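Local coordinates for protein Cry37AA1 (Bacillus thuringiensis, PDB 4RHZ) that binds calcium through a C2-type beta fold and probably acts as the smaller partner of the two-component Cry23Aa1/Cry37Aa1 insecticidal toxin, at residues Val79-Tyr82 and Asp88-Leu91; Ile10-Glu15 and Pro21-Tyr26. One frame throughout, in Å; residues are numbered along the deposited sequence.

Overall arrangement
Contact 1 lies within one antiparallel sheet of this C2-like fold, in the hairpin of strands 73-81 and 89-100, while contact 2 lays the loop after strand 4-13 back against that strand, which belongs to the other sheet. Their centres lie about 7 Å apart, on the same side of the chain's centre. Asn14 ND2 ties the two together by reaching Asp89 OD2 at 2.7 Å, and Tyr24 OH reaches Asp88 OD1 at 2.5 Å, both probable hydrogen bonds. Asp89 of contact 1 binds calcium directly, whereas the Asn14 side chain of contact 2 stays about 5 Å from the ion, in a second shell.

Contact 1 of 2, residues Val79-Tyr82 and Asp88-Leu91; sequences VKEY and DDIL. With CA (calcium ion), chain D.
Val79 and Leu91 form the close-packed, buried end of this antiparallel pairing, away from the turn. The valine methyl CG1, anti to the backbone N (chi1 -178°), rests 3.8 Å from Leu91 CB and also touches the CD2 branch. The same two residues are joined through their backbones by Leu91 N to Val79 O, 2.8 Å. Nearer the turn, at the Glu81 and Asp89 pair, a nearly straight hydrogen bond runs from Glu81 N to Asp89 O, 2.7 Å. Lys80 CA adds a CA-H...O contact to that same Asp89 carbonyl oxygen.

The partly exposed side is looser. Lys80 and Ile90, a non-hydrogen-bonded pair, lie side by side and point the same way, with Lys80 CG 4.1 Å from Ile90 CG1. The lysine chain runs on, extended, past Asp88, yet its NZ stops 5.2 Å from Asp88 OD2, too far for a salt bridge, while Asp88 OD1 is hydrogen-bonded to the hydroxyl of Tyr24.

On the other face Glu81 and Asp89 are paired CB to CB, and their carboxylates diverge. Glu81 OE1 accepts the backbone N-H of Glu22. Asp89 OD1 binds calcium at 2.4 Å, alongside three waters and Glu112, while OD2 is held by Asn14. Glu81 OE2 and Asp89 OD2 are only 4.5 Å apart; the cation and the two N-H donors probably ease this repulsion, letting both acids sit on one face with Asp89 given to the metal.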
loop_
_atom_site.group_PDB
_atom_site.type_symbol
_atom_site.label_atom_id
_atom_site.label_comp_id
_atom_site.label_asym_id
_atom_site.label_seq_id
_atom_site.Cartn_x
_atom_site.Cartn_y
_atom_site.Cartn_z
ATOM N N VAL B 79 21.700 -2.275 14.635
ATOM C CA VAL B 79 20.725 -1.626 15.533
ATOM C C VAL B 79 20.225 -2.662 16.508
ATOM O O VAL B 79 19.741 -3.709 16.110
ATOM C CB VAL B 79 19.539 -1.013 14.730
ATOM C CG1 VAL B 79 18.534 -0.275 15.656
ATOM C CG2 VAL B 79 20.059 -0.082 13.641
ATOM N N LYS B 80 20.341 -2.321 17.778
ATOM C CA LYS B 80 19.966 -3.162 18.876
ATOM C C LYS B 80 19.122 -2.600 20.001
ATOM O O LYS B 80 19.024 -1.418 20.325
ATOM C CB LYS B 80 21.192 -3.779 19.527
ATOM C CG LYS B 80 21.949 -4.725 18.700
ATOM C CD LYS B 80 23.149 -5.194 19.399
ATOM C CE LYS B 80 24.175 -5.587 18.432
ATOM N NZ LYS B 80 25.075 -6.566 18.976
ATOM N N GLU B 81 18.509 -3.567 20.611
ATOM C CA GLU B 81 17.822 -3.413 21.840
ATOM C C GLU B 81 18.433 -4.265 22.910
ATOM O O GLU B 81 18.791 -5.548 22.797
ATOM C CB GLU B 81 16.322 -3.364 21.804
ATOM C CG GLU B 81 15.843 -2.193 22.590
ATOM C CD GLU B 81 14.362 -2.152 22.744
ATOM O OE1 GLU B 81 13.694 -1.495 21.972
ATOM O OE2 GLU B 81 13.862 -2.780 23.654
ATOM N N TYR B 82 18.406 -3.502 23.996
ATOM C CA TYR B 82 19.021 -3.638 25.287
ATOM C C TYR B 82 18.731 -4.928 25.916
ATOM O O TYR B 82 17.625 -5.403 25.938
ATOM C CB TYR B 82 18.452 -2.565 26.229
ATOM C CG TYR B 82 16.939 -2.283 26.104
ATOM C CD1 TYR B 82 16.466 -1.395 25.163
ATOM C CD2 TYR B 82 16.005 -2.884 26.930
ATOM C CE1 TYR B 82 15.127 -1.122 25.023
ATOM C CE2 TYR B 82 14.644 -2.598 26.797
ATOM C CZ TYR B 82 14.218 -1.706 25.828
ATOM O OH TYR B 82 12.893 -1.380 25.626
ATOM N N ASP B 88 21.000 -9.129 23.403
ATOM C CA ASP B 88 20.275 -7.978 22.878
ATOM C C ASP B 88 19.320 -8.368 21.757
ATOM O O ASP B 88 19.597 -9.295 21.001
ATOM C CB ASP B 88 21.261 -6.910 22.385
ATOM C CG ASP B 88 22.301 -6.570 23.419
ATOM O OD1 ASP B 88 22.267 -5.432 23.975
ATOM O OD2 ASP B 88 23.149 -7.471 23.668
ATOM N N ASP B 89 18.177 -7.689 21.722
ATOM C CA ASP B 89 17.302 -7.658 20.576
ATOM C C ASP B 89 18.061 -7.078 19.370
ATOM O O ASP B 89 18.776 -6.066 19.519
ATOM C CB ASP B 89 16.092 -6.753 20.872
ATOM C CG ASP B 89 14.984 -7.475 21.669
ATOM O OD1 ASP B 89 15.194 -8.629 22.085
ATOM O OD2 ASP B 89 13.884 -6.898 21.866
ATOM N N ILE B 90 17.922 -7.699 18.196
ATOM C CA ILE B 90 18.499 -7.102 17.011
ATOM C C ILE B 90 17.395 -6.605 16.128
ATOM O O ILE B 90 16.500 -7.384 15.808
ATOM C CB ILE B 90 19.479 -8.110 16.309
ATOM C CG1 ILE B 90 20.703 -8.337 17.233
ATOM C CG2 ILE B 90 19.946 -7.569 15.016
ATOM C CD1 ILE B 90 21.035 -9.675 17.366
ATOM N N LEU B 91 17.445 -5.322 15.757
ATOM C CA LEU B 91 16.530 -4.669 14.841
ATOM C C LEU B 91 17.136 -4.583 13.420
ATOM O O LEU B 91 16.355 -4.408 12.433
ATOM C CB LEU B 91 16.216 -3.233 15.298
ATOM C CG LEU B 91 15.194 -2.960 16.442
ATOM C CD1 LEU B 91 15.588 -3.759 17.667
ATOM C CD2 LEU B 91 15.014 -1.467 16.830
HETATM CA CA CA D . 13.913 -10.054 20.619
HETATM O O HOH W 1 14.112 -8.707 18.568
HETATM O O HOH W 2 15.515 -11.261 20.381
HETATM O O HOH W 3 12.247 -8.025 20.869
#

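Contact 2 of 2, residues Ile10-Glu15 and Pro21-Tyr26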
loop_
_atom_site.group_PDB
_atom_site.type_symbol
_atom_site.label_atom_id
_atom_site.label_comp_id
_atom_site.label_asym_id
_atom_site.label_seq_id
_atom_site.Cartn_x
_atom_site.Cartn_y
_atom_site.Cartn_z
ATOM N N ILE B 10 13.445 7.707 9.669
ATOM C CA ILE B 10 13.729 6.407 10.061
ATOM C C ILE B 10 12.741 5.988 11.138
ATOM O O ILE B 10 12.508 6.764 12.091
ATOM C CB ILE B 10 15.140 6.392 10.709
ATOM C CG1 ILE B 10 16.207 6.986 9.735
ATOM C CG2 ILE B 10 15.452 5.040 11.230
ATOM C CD1 ILE B 10 17.600 7.036 10.328
ATOM N N ASN B 11 12.204 4.749 11.022
ATOM C CA ASN B 11 11.314 4.202 12.020
ATOM C C ASN B 11 11.810 2.925 12.571
ATOM O O ASN B 11 12.236 2.057 11.801
ATOM C CB ASN B 11 9.949 3.990 11.393
ATOM C CG ASN B 11 9.151 5.256 11.396
ATOM O OD1 ASN B 11 8.674 5.645 12.435
ATOM N ND2 ASN B 11 9.059 5.943 10.265
ATOM N N PHE B 12 11.744 2.799 13.906
ATOM C CA PHE B 12 12.229 1.653 14.621
ATOM C C PHE B 12 11.061 0.821 15.164
ATOM O O PHE B 12 10.123 1.373 15.652
ATOM C CB PHE B 12 13.079 2.118 15.787
ATOM C CG PHE B 12 14.252 3.025 15.395
ATOM C CD1 PHE B 12 14.082 4.415 15.298
ATOM C CD2 PHE B 12 15.543 2.472 15.174
ATOM C CE1 PHE B 12 15.171 5.245 14.968
ATOM C CE2 PHE B 12 16.626 3.270 14.863
ATOM C CZ PHE B 12 16.463 4.678 14.754
ATOM N N TYR B 13 11.155 -0.515 15.140
ATOM C CA TYR B 13 10.067 -1.389 15.544
ATOM C C TYR B 13 10.669 -2.503 16.339
ATOM O O TYR B 13 11.728 -3.008 15.933
ATOM C CB TYR B 13 9.366 -1.969 14.322
ATOM C CG TYR B 13 8.725 -0.945 13.477
ATOM C CD1 TYR B 13 7.391 -0.535 13.712
ATOM C CD2 TYR B 13 9.430 -0.356 12.447
ATOM C CE1 TYR B 13 6.768 0.492 12.880
ATOM C CE2 TYR B 13 8.846 0.584 11.620
ATOM C CZ TYR B 13 7.509 1.036 11.845
ATOM O OH TYR B 13 6.966 2.005 10.986
ATOM N N ASN B 14 10.021 -2.882 17.456
ATOM C CA ASN B 14 10.431 -4.034 18.307
ATOM C C ASN B 14 9.178 -4.395 19.102
ATOM O O ASN B 14 8.804 -3.635 19.981
ATOM C CB ASN B 14 11.556 -3.622 19.253
ATOM C CG ASN B 14 12.319 -4.811 19.918
ATOM O OD1 ASN B 14 12.273 -5.991 19.528
ATOM N ND2 ASN B 14 13.091 -4.454 20.924
ATOM N N GLU B 15 8.479 -5.478 18.739
ATOM C CA GLU B 15 7.254 -5.906 19.439
ATOM C C GLU B 15 7.552 -6.202 20.915
ATOM O O GLU B 15 8.419 -7.024 21.216
ATOM C CB GLU B 15 6.696 -7.168 18.832
ATOM C CG GLU B 15 5.197 -7.109 18.731
ATOM C CD GLU B 15 4.546 -8.446 18.406
ATOM O OE1 GLU B 15 4.544 -9.364 19.217
ATOM O OE2 GLU B 15 3.961 -8.552 17.331
ATOM N N PRO B 21 10.663 1.627 21.259
ATOM C CA PRO B 21 11.908 0.928 21.530
ATOM C C PRO B 21 13.055 1.889 21.949
ATOM O O PRO B 21 12.895 3.137 21.904
ATOM C CB PRO B 21 12.188 0.182 20.218
ATOM C CG PRO B 21 11.226 0.703 19.212
ATOM C CD PRO B 21 10.417 1.806 19.822
ATOM N N GLU B 22 14.174 1.299 22.385
ATOM C CA GLU B 22 15.348 2.044 22.802
ATOM C C GLU B 22 16.559 1.709 21.942
ATOM O O GLU B 22 17.525 1.077 22.390
ATOM C CB GLU B 22 15.600 1.826 24.294
ATOM C CG GLU B 22 14.634 2.709 25.082
ATOM C CD GLU B 22 13.876 1.952 26.154
ATOM O OE1 GLU B 22 12.616 2.032 26.125
ATOM O OE2 GLU B 22 14.545 1.288 26.997
ATOM N N PRO B 23 16.495 2.117 20.675
ATOM C CA PRO B 23 17.531 1.550 19.780
ATOM C C PRO B 23 18.912 2.154 20.072
ATOM O O PRO B 23 18.988 3.366 20.326
ATOM C CB PRO B 23 17.048 1.994 18.399
ATOM C CG PRO B 23 16.241 3.235 18.657
ATOM C CD PRO B 23 15.518 2.950 19.955
ATOM N N TYR B 24 19.968 1.342 20.089
ATOM C CA TYR B 24 21.301 1.898 20.005
ATOM C C TYR B 24 22.055 1.244 18.852
ATOM O O TYR B 24 21.752 0.110 18.470
ATOM C CB TYR B 24 22.099 1.691 21.289
ATOM C CG TYR B 24 22.442 0.244 21.610
ATOM C CD1 TYR B 24 23.672 -0.301 21.235
ATOM C CD2 TYR B 24 21.549 -0.573 22.334
ATOM C CE1 TYR B 24 24.013 -1.633 21.544
ATOM C CE2 TYR B 24 21.879 -1.908 22.655
ATOM C CZ TYR B 24 23.093 -2.438 22.248
ATOM O OH TYR B 24 23.420 -3.769 22.560
ATOM N N GLY B 25 23.050 1.953 18.320
ATOM C CA GLY B 25 23.998 1.426 17.320
ATOM C C GLY B 25 24.160 2.508 16.273
ATOM O O GLY B 25 24.360 3.670 16.632
ATOM N N TYR B 26 24.001 2.163 14.985
ATOM C CA TYR B 26 24.122 3.143 13.918
ATOM C C TYR B 26 23.322 2.671 12.712
ATOM O O TYR B 26 23.040 1.488 12.587
ATOM C CB TYR B 26 25.643 3.357 13.533
ATOM C CG TYR B 26 26.323 2.112 12.962
ATOM C CD1 TYR B 26 26.143 1.743 11.602
ATOM C CD2 TYR B 26 27.101 1.284 13.769
ATOM C CE1 TYR B 26 26.737 0.590 11.077
ATOM C CE2 TYR B 26 27.754 0.115 13.226
ATOM C CZ TYR B 26 27.519 -0.215 11.898
ATOM O OH TYR B 26 28.086 -1.331 11.338
#
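Phe12, Pro21 and Pro23 make the apolar centre of this contact, in which the loop leading toward strand 26-30 doubles back against the end of strand 4-13. Ile10, at the start of the segment, lays its CG2 methyl on one face of the Phe12 ring from within the same strand, offset toward the rim.

Phe12 carries the main meeting. Pro23 CG sits over the opposite face of the Phe12 ring, 3.7 Å from the centroid and 15° off the normal, a clear CH-pi contact. Pro23 CB lies 3.6 Å from Phe12 CD2, and the two side chains cross at about a right angle. The phenyl is therefore sandwiched between an isoleucine methyl and a proline ring, while Trp41 of strand 38-43 also meets it. Nearer the backbone, Pro21 CG approaches Phe12 CB at 4.1 Å and the carbonyl oxygen of Phe12 at 3.8 Å.

At Tyr13 the side chain turns away from the loop to stack on Tyr116. Asn14 turns back toward the loop, its CB 4.0 Å from Pro21 CB. With CG anti to the backbone N (chi1 -165°), the amide points away from Pro21, toward the calcium site, and OD1 is hydrogen-bonded to Ser115.

No hydrogen bond crosses between the two segments. Between them the contact is apolar: Pro23 on the phenyl face, Pro21 on the strand's backbone and CB atoms. The Asn14 amide, gripped at both ends, probably helps to orient the carboxylate of Asp89 for the metal.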